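Local coordinates for GTP-binding protein (Sulfolobus solfataricus P2, PDB 2QTF), which hydrolyses GTP, for which it is specific, and associates with the 50S ribosomal subunit, possibly acting in protein synthesis or ribosome biogenesis, at residues 5-10 and 29-34; 92-97 and 232-237; 96-101 and 249-254. All blocks are in the same frame, centred on the assembly; numbering follows the deposited sequence.

Interaction 1 (5-10 and 29-34); sequences ALFVSK and SIYKLP
Strands 2-7 and 25-31 run parallel, from A5 beside S29 to F7 beside Y31. Three backbone bonds tie them. L6 N gives a nearly straight bond to S29 O (172°), and Y31 N binds L6 O. V8 N binds Y31 O at 2.9 Å. CB of F7 passes the CD2 methyl of L33; chi1 of -68° sets CG anti to the carbonyl carbon, and the ring turns one face to Y31. CD1 and CE1 lie against Y31 CB, a CH-pi contact over that face, and CD1 also nears K32 O. CE2 and CZ meet Y31 CD2, CZ at 3.5 Å. The rings form an offset stack, centroids 4.8 Å apart and planes 26° from parallel. The OH of Y31 is hydrogen-bonded to K47 NZ. On the face carrying L6 and I30, CG2 of I30 reaches V8 CG1 just past the strand. Beyond the strands K10 and K32 cross, CG of K10 3.4 Å from K32 NZ, while K10 NZ forms a salt bridge with E13. The strands belong to a beta-alpha-beta unit: helix 13-22 covers V8 and I30, helix 45-52 packs on A5 and F7, and strand 59-62 continues the sheet beyond strand 2-7.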
ATOM      1  N   ALA A   5     -17.695   1.143  -4.849  1.00 25.53           N
ATOM      2  CA  ALA A   5     -18.344  -0.172  -4.886  1.00 25.11           C
ATOM      3  C   ALA A   5     -17.240  -1.200  -5.273  1.00 25.34           C
ATOM      4  O   ALA A   5     -16.609  -1.017  -6.328  1.00 23.83           O
ATOM      5  CB  ALA A   5     -19.493  -0.194  -6.010  1.00 24.80           C
ATOM      6  N   LEU A   6     -17.010  -2.241  -4.450  1.00 23.39           N
ATOM      7  CA  LEU A   6     -15.882  -3.193  -4.700  1.00 24.13           C
ATOM      8  C   LEU A   6     -16.451  -4.566  -5.124  1.00 24.58           C
ATOM      9  O   LEU A   6     -17.271  -5.123  -4.413  1.00 26.79           O
ATOM     10  CB  LEU A   6     -15.016  -3.313  -3.432  1.00 22.76           C
ATOM     11  CG  LEU A   6     -13.913  -4.388  -3.406  1.00 23.77           C
ATOM     12  CD1 LEU A   6     -12.853  -4.057  -4.471  1.00 17.98           C
ATOM     13  CD2 LEU A   6     -13.339  -4.484  -1.915  1.00 23.77           C
ATOM     14  N   PHE A   7     -16.012  -5.094  -6.259  1.00 22.78           N
ATOM     15  CA  PHE A   7     -16.214  -6.493  -6.603  1.00 25.18           C
ATOM     16  C   PHE A   7     -14.976  -7.289  -6.378  1.00 25.09           C
ATOM     17  O   PHE A   7     -13.901  -6.974  -6.967  1.00 26.44           O
ATOM     18  CB  PHE A   7     -16.598  -6.607  -8.099  1.00 24.09           C
ATOM     19  CG  PHE A   7     -17.935  -6.033  -8.383  1.00 26.64           C
ATOM     20  CD1 PHE A   7     -19.018  -6.880  -8.620  1.00 27.97           C
ATOM     21  CD2 PHE A   7     -18.157  -4.648  -8.286  1.00 23.89           C
ATOM     22  CE1 PHE A   7     -20.271  -6.333  -8.866  1.00 30.72           C
ATOM     23  CE2 PHE A   7     -19.422  -4.095  -8.494  1.00 30.38           C
ATOM     24  CZ  PHE A   7     -20.494  -4.971  -8.793  1.00 26.58           C
ATOM     25  N   VAL A   8     -15.092  -8.351  -5.577  1.00 25.55           N
ATOM     26  CA  VAL A   8     -13.911  -9.120  -5.141  1.00 27.38           C
ATOM     27  C   VAL A   8     -14.333 -10.543  -4.697  1.00 27.02           C
ATOM     28  O   VAL A   8     -15.402 -10.682  -4.102  1.00 28.23           O
ATOM     29  CB  VAL A   8     -13.165  -8.357  -3.938  1.00 26.52           C
ATOM     30  CG1 VAL A   8     -14.058  -8.209  -2.723  1.00 26.35           C
ATOM     31  CG2 VAL A   8     -11.851  -9.010  -3.527  1.00 24.84           C
ATOM     32  N   SER A   9     -13.495 -11.547  -4.911  1.00 29.20           N
ATOM     33  CA  SER A   9     -13.796 -12.927  -4.409  1.00 31.64           C
ATOM     34  C   SER A   9     -13.667 -12.951  -2.870  1.00 33.71           C
ATOM     35  O   SER A   9     -12.965 -12.081  -2.254  1.00 29.45           O
ATOM     36  CB  SER A   9     -12.753 -13.865  -4.988  1.00 33.20           C
ATOM     37  OG  SER A   9     -11.493 -13.608  -4.324  1.00 36.55           O
ATOM     38  N   LYS A  10     -14.264 -13.948  -2.183  1.00 34.02           N
ATOM     39  CA  LYS A  10     -14.167 -13.940  -0.738  1.00 33.82           C
ATOM     40  C   LYS A  10     -12.751 -14.191  -0.306  1.00 34.48           C
ATOM     41  O   LYS A  10     -12.358 -13.732   0.752  1.00 35.14           O
ATOM     42  CB  LYS A  10     -15.182 -14.913  -0.068  1.00 37.99           C
ATOM     43  CG  LYS A  10     -16.569 -14.233   0.092  1.00 39.92           C
ATOM     44  CD  LYS A  10     -16.649 -13.582   1.486  1.00 44.25           C
ATOM     45  CE  LYS A  10     -17.706 -12.546   1.603  1.00 46.62           C
ATOM     46  NZ  LYS A  10     -17.575 -11.839   2.891  1.00 50.66           N
ATOM     47  N   SER A  29     -19.884  -0.558  -0.757  1.00 34.11           N
ATOM     48  CA  SER A  29     -20.562  -1.821  -0.946  1.00 32.32           C
ATOM     49  C   SER A  29     -19.622  -2.815  -1.558  1.00 32.81           C
ATOM     50  O   SER A  29     -18.609  -2.412  -2.143  1.00 29.91           O
ATOM     51  CB  SER A  29     -21.767  -1.598  -1.852  1.00 34.76           C
ATOM     52  OG  SER A  29     -21.336  -1.065  -3.041  1.00 31.81           O
ATOM     53  N   ILE A  30     -19.939  -4.098  -1.419  1.00 31.44           N
ATOM     54  CA  ILE A  30     -19.036  -5.155  -1.748  1.00 33.38           C
ATOM     55  C   ILE A  30     -19.843  -6.286  -2.376  1.00 34.90           C
ATOM     56  O   ILE A  30     -20.873  -6.721  -1.821  1.00 35.08           O
ATOM     57  CB  ILE A  30     -18.300  -5.731  -0.514  1.00 34.34           C
ATOM     58  CG1 ILE A  30     -17.614  -4.634   0.272  1.00 34.73           C
ATOM     59  CG2 ILE A  30     -17.303  -6.806  -0.890  1.00 29.62           C
ATOM     60  CD1 ILE A  30     -16.990  -5.069   1.642  1.00 37.23           C
ATOM     61  N   TYR A  31     -19.348  -6.821  -3.473  1.00 32.73           N
ATOM     62  CA  TYR A  31     -20.077  -7.895  -4.136  1.00 32.89           C
ATOM     63  C   TYR A  31     -19.063  -8.906  -4.480  1.00 33.73           C
ATOM     64  O   TYR A  31     -17.905  -8.504  -4.706  1.00 31.01           O
ATOM     65  CB  TYR A  31     -20.688  -7.354  -5.406  1.00 30.40           C
ATOM     66  CG  TYR A  31     -21.630  -6.216  -5.203  1.00 33.67           C
ATOM     67  CD1 TYR A  31     -22.986  -6.435  -4.890  1.00 38.52           C
ATOM     68  CD2 TYR A  31     -21.208  -4.891  -5.390  1.00 32.48           C
ATOM     69  CE1 TYR A  31     -23.871  -5.335  -4.699  1.00 33.88           C
ATOM     70  CE2 TYR A  31     -22.061  -3.821  -5.229  1.00 28.63           C
ATOM     71  CZ  TYR A  31     -23.421  -4.072  -4.871  1.00 35.48           C
ATOM     72  OH  TYR A  31     -24.294  -3.012  -4.763  1.00 36.25           O
ATOM     73  N   LYS A  32     -19.438 -10.204  -4.549  1.00 30.98           N
ATOM     74  CA  LYS A  32     -18.536 -11.198  -5.098  1.00 34.82           C
ATOM     75  C   LYS A  32     -18.247 -10.928  -6.597  1.00 33.70           C
ATOM     76  O   LYS A  32     -18.980 -10.212  -7.210  1.00 32.23           O
ATOM     77  CB  LYS A  32     -19.155 -12.638  -4.899  1.00 35.36           C
ATOM     78  CG  LYS A  32     -19.160 -13.011  -3.434  1.00 40.06           C
ATOM     79  CD  LYS A  32     -19.668 -14.437  -3.222  1.00 42.81           C
ATOM     80  CE  LYS A  32     -19.831 -14.724  -1.741  1.00 50.40           C
ATOM     81  NZ  LYS A  32     -19.068 -16.015  -1.469  1.00 56.66           N
ATOM     82  N   LEU A  33     -17.208 -11.527  -7.202  1.00 34.80           N
ATOM     83  CA  LEU A  33     -17.081 -11.456  -8.645  1.00 36.07           C
ATOM     84  C   LEU A  33     -18.248 -12.173  -9.323  1.00 39.55           C
ATOM     85  O   LEU A  33     -18.844 -13.120  -8.750  1.00 40.41           O
ATOM     86  CB  LEU A  33     -15.751 -12.042  -9.168  1.00 36.39           C
ATOM     87  CG  LEU A  33     -14.432 -11.442  -8.602  1.00 33.30           C
ATOM     88  CD1 LEU A  33     -13.256 -12.302  -9.073  1.00 32.24           C
ATOM     89  CD2 LEU A  33     -14.328  -9.993  -9.084  1.00 29.75           C
ATOM     90  N   PRO A  34     -18.618 -11.726 -10.523  1.00 39.81           N
ATOM     91  CA  PRO A  34     -19.768 -12.410 -11.097  1.00 43.45           C
ATOM     92  C   PRO A  34     -19.426 -13.855 -11.418  1.00 44.42           C
ATOM     93  O   PRO A  34     -18.328 -14.116 -11.895  1.00 45.33           O
ATOM     94  CB  PRO A  34     -20.049 -11.621 -12.392  1.00 42.86           C
ATOM     95  CG  PRO A  34     -18.785 -10.896 -12.691  1.00 44.12           C
ATOM     96  CD  PRO A  34     -18.151 -10.611 -11.349  1.00 40.52           C
TER

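Interaction 2 (92-97 and 232-237); sequences EIFALH and DTVGFI. With CD (cadmium ion), chain C; CD (cadmium ion), chain B; ACT (acetate ion), chain H.
The imidazole of H97 has V234 CG2 over one face and two oxygens at its edge in the ring plane, I93 O and D232 OD1. Its ND1 donates to I93 O, one helical turn back, which fixes the ring's rotation and directs NE2 at a cadmium ion 2.2 Å away. The D232 carboxylate stands at 89° to the ring and chelates the same ion through OD1 at 2.4 Å and OD2 at 2.3 Å; waters 3, 6 and 7 add further ligands. The F94 ring receives I237 CG1 at its edge, tip to tip with CE1. D232-G235 has the DxxG sequence of the G3 motif in P-loop GTPases, so in this crystal the cadmium joins the end of helix 86-97 to the predicted nucleotide pocket. An acetate, probably from the crystallisation liquor, lies in that pocket: G235 N donates to its O at 2.8 Å, and K192 and T188 also bind it. V234 packs on the helix, its CB against H97 CB and its CG2 at 3.9 Å from both I93 CG2 and F94 CD1. Water 2 bridges H97 O and D232 O.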
ATOM      1  N   GLU A  92      -2.818   3.446  -8.410  1.00 17.72           N
ATOM      2  CA  GLU A  92      -3.340   4.568  -7.531  1.00 16.72           C
ATOM      3  C   GLU A  92      -2.691   4.627  -6.127  1.00 17.61           C
ATOM      4  O   GLU A  92      -2.271   5.709  -5.698  1.00 16.26           O
ATOM      5  CB  GLU A  92      -4.912   4.485  -7.444  1.00 14.80           C
ATOM      6  CG  GLU A  92      -5.478   5.692  -6.643  1.00 18.26           C
ATOM      7  CD  GLU A  92      -5.560   6.929  -7.594  1.00 19.05           C
ATOM      8  OE1 GLU A  92      -5.382   6.681  -8.848  1.00 18.56           O
ATOM      9  OE2 GLU A  92      -5.870   8.092  -7.143  1.00 26.08           O
ATOM     10  N   ILE A  93      -2.565   3.464  -5.443  1.00 14.90           N
ATOM     11  CA  ILE A  93      -1.873   3.359  -4.129  1.00 17.82           C
ATOM     12  C   ILE A  93      -0.454   3.908  -4.275  1.00 17.10           C
ATOM     13  O   ILE A  93       0.009   4.740  -3.496  1.00 17.78           O
ATOM     14  CB  ILE A  93      -1.837   1.874  -3.651  1.00 18.68           C
ATOM     15  CG1 ILE A  93      -3.272   1.412  -3.397  1.00 20.13           C
ATOM     16  CG2 ILE A  93      -0.870   1.722  -2.436  1.00 19.39           C
ATOM     17  CD1 ILE A  93      -3.372  -0.080  -3.128  1.00 19.63           C
ATOM     18  N   PHE A  94       0.191   3.512  -5.339  1.00 17.62           N
ATOM     19  CA  PHE A  94       1.618   3.943  -5.538  1.00 17.54           C
ATOM     20  C   PHE A  94       1.678   5.454  -5.734  1.00 16.44           C
ATOM     21  O   PHE A  94       2.513   6.127  -5.110  1.00 18.39           O
ATOM     22  CB  PHE A  94       2.308   3.198  -6.694  1.00 18.63           C
ATOM     23  CG  PHE A  94       2.281   1.645  -6.604  1.00 18.86           C
ATOM     24  CD1 PHE A  94       2.067   0.979  -5.423  1.00 20.90           C
ATOM     25  CD2 PHE A  94       2.656   0.914  -7.757  1.00 15.91           C
ATOM     26  CE1 PHE A  94       2.008  -0.422  -5.387  1.00 17.45           C
ATOM     27  CE2 PHE A  94       2.652  -0.547  -7.748  1.00 18.97           C
ATOM     28  CZ  PHE A  94       2.325  -1.198  -6.569  1.00 20.29           C
ATOM     29  N   ALA A  95       0.792   5.975  -6.585  1.00 18.57           N
ATOM     30  CA  ALA A  95       0.749   7.401  -6.903  1.00 18.02           C
ATOM     31  C   ALA A  95       0.540   8.209  -5.596  1.00 20.71           C
ATOM     32  O   ALA A  95       1.048   9.296  -5.454  1.00 21.36           O
ATOM     33  CB  ALA A  95      -0.405   7.648  -7.914  1.00 19.10           C
ATOM     34  N   LEU A  96      -0.299   7.716  -4.688  1.00 18.22           N
ATOM     35  CA  LEU A  96      -0.601   8.423  -3.432  1.00 19.90           C
ATOM     36  C   LEU A  96       0.563   8.311  -2.458  1.00 22.14           C
ATOM     37  O   LEU A  96       0.695   9.156  -1.554  1.00 23.97           O
ATOM     38  CB  LEU A  96      -1.938   7.850  -2.820  1.00 18.57           C
ATOM     39  CG  LEU A  96      -3.154   8.131  -3.731  1.00 19.34           C
ATOM     40  CD1 LEU A  96      -4.449   7.389  -2.999  1.00 20.38           C
ATOM     41  CD2 LEU A  96      -3.474   9.676  -3.927  1.00 24.09           C
ATOM     42  N   HIS A  97       1.465   7.314  -2.633  1.00 20.40           N
ATOM     43  CA  HIS A  97       2.535   7.212  -1.642  1.00 19.55           C
ATOM     44  C   HIS A  97       3.872   7.684  -2.199  1.00 22.67           C
ATOM     45  O   HIS A  97       4.834   7.787  -1.442  1.00 25.97           O
ATOM     46  CB  HIS A  97       2.694   5.780  -1.153  1.00 17.24           C
ATOM     47  CG  HIS A  97       1.551   5.307  -0.298  1.00 20.66           C
ATOM     48  ND1 HIS A  97       0.301   4.971  -0.808  1.00 17.80           N
ATOM     49  CD2 HIS A  97       1.462   5.174   1.037  1.00 17.85           C
ATOM     50  CE1 HIS A  97      -0.474   4.596   0.201  1.00 20.50           C
ATOM     51  NE2 HIS A  97       0.225   4.670   1.317  1.00 19.94           N
ATOM     52  N   ASP A 232       4.287   7.887   5.788  1.00 20.85           N
ATOM     53  CA  ASP A 232       3.461   6.719   5.330  1.00 19.67           C
ATOM     54  C   ASP A 232       4.123   6.200   4.066  1.00 20.81           C
ATOM     55  O   ASP A 232       3.886   6.696   2.980  1.00 20.74           O
ATOM     56  CB  ASP A 232       2.037   7.204   5.007  1.00 21.30           C
ATOM     57  CG  ASP A 232       1.124   6.059   4.534  1.00 21.85           C
ATOM     58  OD1 ASP A 232       1.658   4.929   4.404  1.00 19.30           O
ATOM     59  OD2 ASP A 232      -0.060   6.227   4.134  1.00 29.15           O
ATOM     60  N   THR A 233       4.961   5.191   4.210  1.00 21.06           N
ATOM     61  CA  THR A 233       5.607   4.532   3.096  1.00 23.07           C
ATOM     62  C   THR A 233       4.581   3.505   2.532  1.00 21.88           C
ATOM     63  O   THR A 233       3.713   2.960   3.281  1.00 22.26           O
ATOM     64  CB  THR A 233       6.891   3.818   3.589  1.00 22.88           C
ATOM     65  OG1 THR A 233       7.815   4.839   4.057  1.00 27.26           O
ATOM     66  CG2 THR A 233       7.596   3.006   2.482  1.00 23.48           C
ATOM     67  N   VAL A 234       4.728   3.228   1.220  1.00 18.07           N
ATOM     68  CA  VAL A 234       3.865   2.184   0.623  1.00 19.07           C
ATOM     69  C   VAL A 234       4.080   0.837   1.371  1.00 18.88           C
ATOM     70  O   VAL A 234       5.203   0.513   1.849  1.00 20.44           O
ATOM     71  CB  VAL A 234       4.085   2.107  -0.927  1.00 19.05           C
ATOM     72  CG1 VAL A 234       5.513   1.467  -1.258  1.00 16.68           C
ATOM     73  CG2 VAL A 234       2.889   1.422  -1.637  1.00 22.20           C
ATOM     74  N   GLY A 235       3.038   0.030   1.502  1.00 18.43           N
ATOM     75  CA  GLY A 235       3.210  -1.288   2.109  1.00 21.64           C
ATOM     76  C   GLY A 235       3.926  -2.268   1.197  1.00 25.95           C
ATOM     77  O   GLY A 235       4.069  -1.977  -0.015  1.00 29.30           O
ATOM     78  N   PHE A 236       4.397  -3.402   1.757  1.00 22.90           N
ATOM     79  CA  PHE A 236       4.805  -4.582   0.987  1.00 23.28           C
ATOM     80  C   PHE A 236       3.460  -5.186   0.511  1.00 25.07           C
ATOM     81  O   PHE A 236       2.521  -5.362   1.292  1.00 23.74           O
ATOM     82  CB  PHE A 236       5.491  -5.594   1.912  1.00 21.67           C
ATOM     83  CG  PHE A 236       6.653  -5.028   2.669  1.00 23.93           C
ATOM     84  CD1 PHE A 236       7.547  -4.185   2.062  1.00 17.25           C
ATOM     85  CD2 PHE A 236       6.845  -5.379   4.006  1.00 27.90           C
ATOM     86  CE1 PHE A 236       8.745  -3.682   2.760  1.00 21.86           C
ATOM     87  CE2 PHE A 236       7.937  -4.826   4.746  1.00 21.89           C
ATOM     88  CZ  PHE A 236       8.895  -3.992   4.098  1.00 21.04           C
ATOM     89  N   ILE A 237       3.360  -5.426  -0.797  1.00 24.83           N
ATOM     90  CA  ILE A 237       2.081  -5.803  -1.403  1.00 26.30           C
ATOM     91  C   ILE A 237       2.281  -7.290  -1.815  1.00 26.54           C
ATOM     92  O   ILE A 237       3.342  -7.651  -2.312  1.00 23.67           O
ATOM     93  CB  ILE A 237       1.793  -4.984  -2.734  1.00 28.00           C
ATOM     94  CG1 ILE A 237       1.739  -3.399  -2.587  1.00 27.59           C
ATOM     95  CG2 ILE A 237       0.492  -5.467  -3.394  1.00 26.94           C
ATOM     96  CD1 ILE A 237       0.638  -2.910  -1.823  1.00 28.76           C
TER
HETATM   97 CD    CD C 402      -0.361   4.077   3.405  1.00 25.98          CD
HETATM   98 CD    CD B 401      -6.045   9.000  -9.168  1.00 23.99          CD
HETATM   99  C   ACT H 601      -0.454  -0.674   1.528  1.00 44.00           C
HETATM  100  O   ACT H 601       0.287   0.409   1.527  1.00 42.26           O
HETATM  101  OXT ACT H 601      -0.068  -1.760   2.119  1.00 41.50           O
HETATM  102  CH3 ACT H 601      -1.784  -0.640   0.762  1.00 41.63           C
HETATM  103  O   HOH W   1       1.340   8.407   1.746  1.00 45.85           O
HETATM  104  O   HOH W   2       5.193   8.230   1.208  1.00 30.16           O
HETATM  105  O   HOH W   3       1.151   2.200   3.221  1.00 26.87           O
HETATM  106  O   HOH W   4      -6.474   7.827 -11.308  1.00 28.66           O
HETATM  107  O   HOH W   5      -8.517   8.252  -8.803  1.00 35.31           O
HETATM  108  O   HOH W   6      -1.646   2.272   2.264  1.00 35.63           O
HETATM  109  O   HOH W   7      -0.735   3.249   5.507  1.00 35.63           O

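Interaction 3 (96-101 and 249-254); sequences LHAGSK and FVTLSE. With CD (cadmium ion), chain C.
The turn between helices 86-97 and 101-121 is gripped by one carboxylate, that of E254 at the end of segment 249-254, in the G domain, and S100 within this turn is the N-cap of helix 101-121. The tight part is polar. E254 leaves its backbone with CG anti to the carbonyl carbon (chi1 -61°) and runs extended from there, so that both oxygens reach the turn. OE1 takes the backbone N-H of G99 through its syn lone pair at 2.8 Å, a nearly straight bond of 171°. OE2 accepts twice from S100, from its backbone N at 2.8 Å and from its OG at 2.7 Å, both donors standing above the carboxylate plane. Three bonds thus hold the carboxylate, and the nearby start of helix 101-121 would be expected to favour its charged form. S100 OG, between the backbone N and the carbonyl carbon (chi1 75°), also caps A103 N, so that a single hydroxyl serves both E254 and the helix start.

The looser part is apolar. The CG2 methyl of T251, anti to the backbone N, meets A98 CB at 4.0 Å, while OG1 of T251 is bonded to A247 O in its own helix. From helix 101-121, I107 packs on T251, and A103 on A98 and E254. On the solvent side G99 is exposed, and K101 points away from the G-domain helix. The nearest approach of the H97 side chain to segment 249-254 is its CB, 4.3 Å from T251 CG2.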
ATOM      1  N   LEU A  96      -0.299   7.716  -4.688  1.00 18.22           N
ATOM      2  CA  LEU A  96      -0.601   8.423  -3.432  1.00 19.90           C
ATOM      3  C   LEU A  96       0.563   8.311  -2.458  1.00 22.14           C
ATOM      4  O   LEU A  96       0.695   9.156  -1.554  1.00 23.97           O
ATOM      5  CB  LEU A  96      -1.938   7.850  -2.820  1.00 18.57           C
ATOM      6  CG  LEU A  96      -3.154   8.131  -3.731  1.00 19.34           C
ATOM      7  CD1 LEU A  96      -4.449   7.389  -2.999  1.00 20.38           C
ATOM      8  CD2 LEU A  96      -3.474   9.676  -3.927  1.00 24.09           C
ATOM      9  N   HIS A  97       1.465   7.314  -2.633  1.00 20.40           N
ATOM     10  CA  HIS A  97       2.535   7.212  -1.642  1.00 19.55           C
ATOM     11  C   HIS A  97       3.872   7.684  -2.199  1.00 22.67           C
ATOM     12  O   HIS A  97       4.834   7.787  -1.442  1.00 25.97           O
ATOM     13  CB  HIS A  97       2.694   5.780  -1.153  1.00 17.24           C
ATOM     14  CG  HIS A  97       1.551   5.307  -0.298  1.00 20.66           C
ATOM     15  ND1 HIS A  97       0.301   4.971  -0.808  1.00 17.80           N
ATOM     16  CD2 HIS A  97       1.462   5.174   1.037  1.00 17.85           C
ATOM     17  CE1 HIS A  97      -0.474   4.596   0.201  1.00 20.50           C
ATOM     18  NE2 HIS A  97       0.225   4.670   1.317  1.00 19.94           N
ATOM     19  N   ALA A  98       3.976   7.939  -3.498  1.00 20.95           N
ATOM     20  CA  ALA A  98       5.270   8.250  -4.103  1.00 21.96           C
ATOM     21  C   ALA A  98       5.536   9.758  -3.960  1.00 23.75           C
ATOM     22  O   ALA A  98       4.692  10.558  -4.276  1.00 23.59           O
ATOM     23  CB  ALA A  98       5.224   7.857  -5.610  1.00 20.68           C
ATOM     24  N   GLY A  99       6.698  10.138  -3.514  1.00 25.28           N
ATOM     25  CA  GLY A  99       7.056  11.561  -3.519  1.00 27.51           C
ATOM     26  C   GLY A  99       8.264  11.846  -4.423  1.00 28.07           C
ATOM     27  O   GLY A  99       8.572  13.023  -4.664  1.00 26.79           O
ATOM     28  N   SER A 100       8.886  10.821  -4.972  1.00 24.51           N
ATOM     29  CA  SER A 100      10.051  11.036  -5.822  1.00 25.89           C
ATOM     30  C   SER A 100       9.686  11.177  -7.295  1.00 26.88           C
ATOM     31  O   SER A 100       8.644  10.625  -7.788  1.00 24.02           O
ATOM     32  CB  SER A 100      11.063   9.927  -5.693  1.00 26.48           C
ATOM     33  OG  SER A 100      10.711   8.677  -6.349  1.00 24.86           O
ATOM     34  N   LYS A 101      10.557  11.853  -8.059  1.00 24.38           N
ATOM     35  CA  LYS A 101      10.281  12.033  -9.499  1.00 26.89           C
ATOM     36  C   LYS A 101      10.368  10.725 -10.260  1.00 23.92           C
ATOM     37  O   LYS A 101       9.555  10.469 -11.139  1.00 22.80           O
ATOM     38  CB  LYS A 101      11.257  13.064 -10.132  1.00 28.12           C
ATOM     39  CG  LYS A 101      10.991  13.291 -11.633  1.00 34.61           C
ATOM     40  CD  LYS A 101      11.839  14.466 -12.269  1.00 37.71           C
ATOM     41  CE  LYS A 101      11.638  14.474 -13.834  1.00 45.69           C
ATOM     42  NZ  LYS A 101      10.121  14.387 -14.174  1.00 49.39           N
ATOM     43  N   PHE A 249       8.532  -1.269  -6.765  1.00 19.60           N
ATOM     44  CA  PHE A 249       9.856  -1.171  -6.136  1.00 19.99           C
ATOM     45  C   PHE A 249      10.439   0.219  -6.068  1.00 20.06           C
ATOM     46  O   PHE A 249      11.059   0.639  -5.073  1.00 22.43           O
ATOM     47  CB  PHE A 249      10.841  -2.187  -6.758  1.00 19.96           C
ATOM     48  CG  PHE A 249      10.649  -3.514  -6.214  1.00 22.34           C
ATOM     49  CD1 PHE A 249      10.935  -3.755  -4.869  1.00 25.95           C
ATOM     50  CD2 PHE A 249      10.068  -4.541  -6.987  1.00 25.47           C
ATOM     51  CE1 PHE A 249      10.698  -4.998  -4.276  1.00 25.94           C
ATOM     52  CE2 PHE A 249       9.828  -5.799  -6.416  1.00 30.25           C
ATOM     53  CZ  PHE A 249      10.156  -6.044  -5.046  1.00 29.86           C
ATOM     54  N   VAL A 250      10.277   0.965  -7.096  1.00 20.20           N
ATOM     55  CA  VAL A 250      10.812   2.324  -7.061  1.00 20.29           C
ATOM     56  C   VAL A 250      10.101   3.196  -6.028  1.00 21.11           C
ATOM     57  O   VAL A 250      10.690   4.005  -5.305  1.00 21.16           O
ATOM     58  CB  VAL A 250      10.721   2.974  -8.480  1.00 20.26           C
ATOM     59  CG1 VAL A 250      11.289   4.343  -8.451  1.00 21.13           C
ATOM     60  CG2 VAL A 250      11.587   2.192  -9.513  1.00 27.20           C
ATOM     61  N   THR A 251       8.787   3.092  -5.968  1.00 19.30           N
ATOM     62  CA  THR A 251       8.029   3.781  -4.902  1.00 20.11           C
ATOM     63  C   THR A 251       8.475   3.292  -3.489  1.00 18.50           C
ATOM     64  O   THR A 251       8.617   4.102  -2.578  1.00 18.10           O
ATOM     65  CB  THR A 251       6.472   3.493  -5.078  1.00 17.40           C
ATOM     66  OG1 THR A 251       6.099   3.966  -6.354  1.00 17.33           O
ATOM     67  CG2 THR A 251       5.579   4.237  -3.978  1.00 18.62           C
ATOM     68  N   LEU A 252       8.554   1.982  -3.292  1.00 20.09           N
ATOM     69  CA  LEU A 252       8.914   1.457  -2.009  1.00 22.00           C
ATOM     70  C   LEU A 252      10.347   1.868  -1.648  1.00 24.18           C
ATOM     71  O   LEU A 252      10.649   2.172  -0.447  1.00 23.68           O
ATOM     72  CB  LEU A 252       8.784  -0.124  -2.031  1.00 23.24           C
ATOM     73  CG  LEU A 252       9.220  -0.843  -0.715  1.00 25.45           C
ATOM     74  CD1 LEU A 252       8.328  -0.444   0.545  1.00 20.66           C
ATOM     75  CD2 LEU A 252       9.288  -2.400  -0.944  1.00 22.81           C
ATOM     76  N   SER A 253      11.255   1.897  -2.644  1.00 22.56           N
ATOM     77  CA  SER A 253      12.662   2.317  -2.368  1.00 24.69           C
ATOM     78  C   SER A 253      12.831   3.700  -1.781  1.00 23.41           C
ATOM     79  O   SER A 253      13.925   4.040  -1.229  1.00 25.73           O
ATOM     80  CB  SER A 253      13.504   2.205  -3.685  1.00 24.49           C
ATOM     81  OG  SER A 253      13.592   0.803  -3.969  1.00 30.87           O
ATOM     82  N   GLU A 254      11.802   4.556  -1.876  1.00 25.17           N
ATOM     83  CA  GLU A 254      11.815   5.831  -1.164  1.00 23.84           C
ATOM     84  C   GLU A 254      11.927   5.624   0.375  1.00 25.13           C
ATOM     85  O   GLU A 254      12.173   6.596   1.124  1.00 26.60           O
ATOM     86  CB  GLU A 254      10.609   6.672  -1.411  1.00 23.90           C
ATOM     87  CG  GLU A 254      10.423   7.074  -2.947  1.00 24.24           C
ATOM     88  CD  GLU A 254       9.179   7.867  -3.232  1.00 23.43           C
ATOM     89  OE1 GLU A 254       8.496   8.365  -2.287  1.00 26.22           O
ATOM     90  OE2 GLU A 254       8.901   8.082  -4.465  1.00 23.72           O
TER
HETATM   91 CD    CD C 402      -0.361   4.077   3.405  1.00 25.98          CD
HETATM   92  O   HOH W   3       1.151   2.200   3.221  1.00 26.87           O
HETATM   93  O   HOH W   6      -1.646   2.272   2.264  1.00 35.63           O
HETATM   94  O   HOH W   7      -0.735   3.249   5.507  1.00 35.63           O
HETATM   95  O   HOH W   8      -2.602   4.940   3.245  1.00 28.11           O

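Overall arrangement
Interaction 1 comes first along the chain, in the four-stranded parallel sheet of the N-terminal region. Its centre lies about 22 Å from that of interaction 2 and about 29 Å from that of interaction 3, with no touch to either. Interactions 2 and 3 start together at the end of helix 86-97, share L96 and H97, and have centres about 7 Å apart. Their partners succeed each other in the G domain: the loop after strand 226-232, then helix 245-253, which meet where V234 CG1 packs on L252 CA. The end of helix 86-97 and the turn after it thus contact the G domain beside the predicted GTP-binding loop, while interaction 1 keeps its nearest atoms about 10 Å from interaction 2.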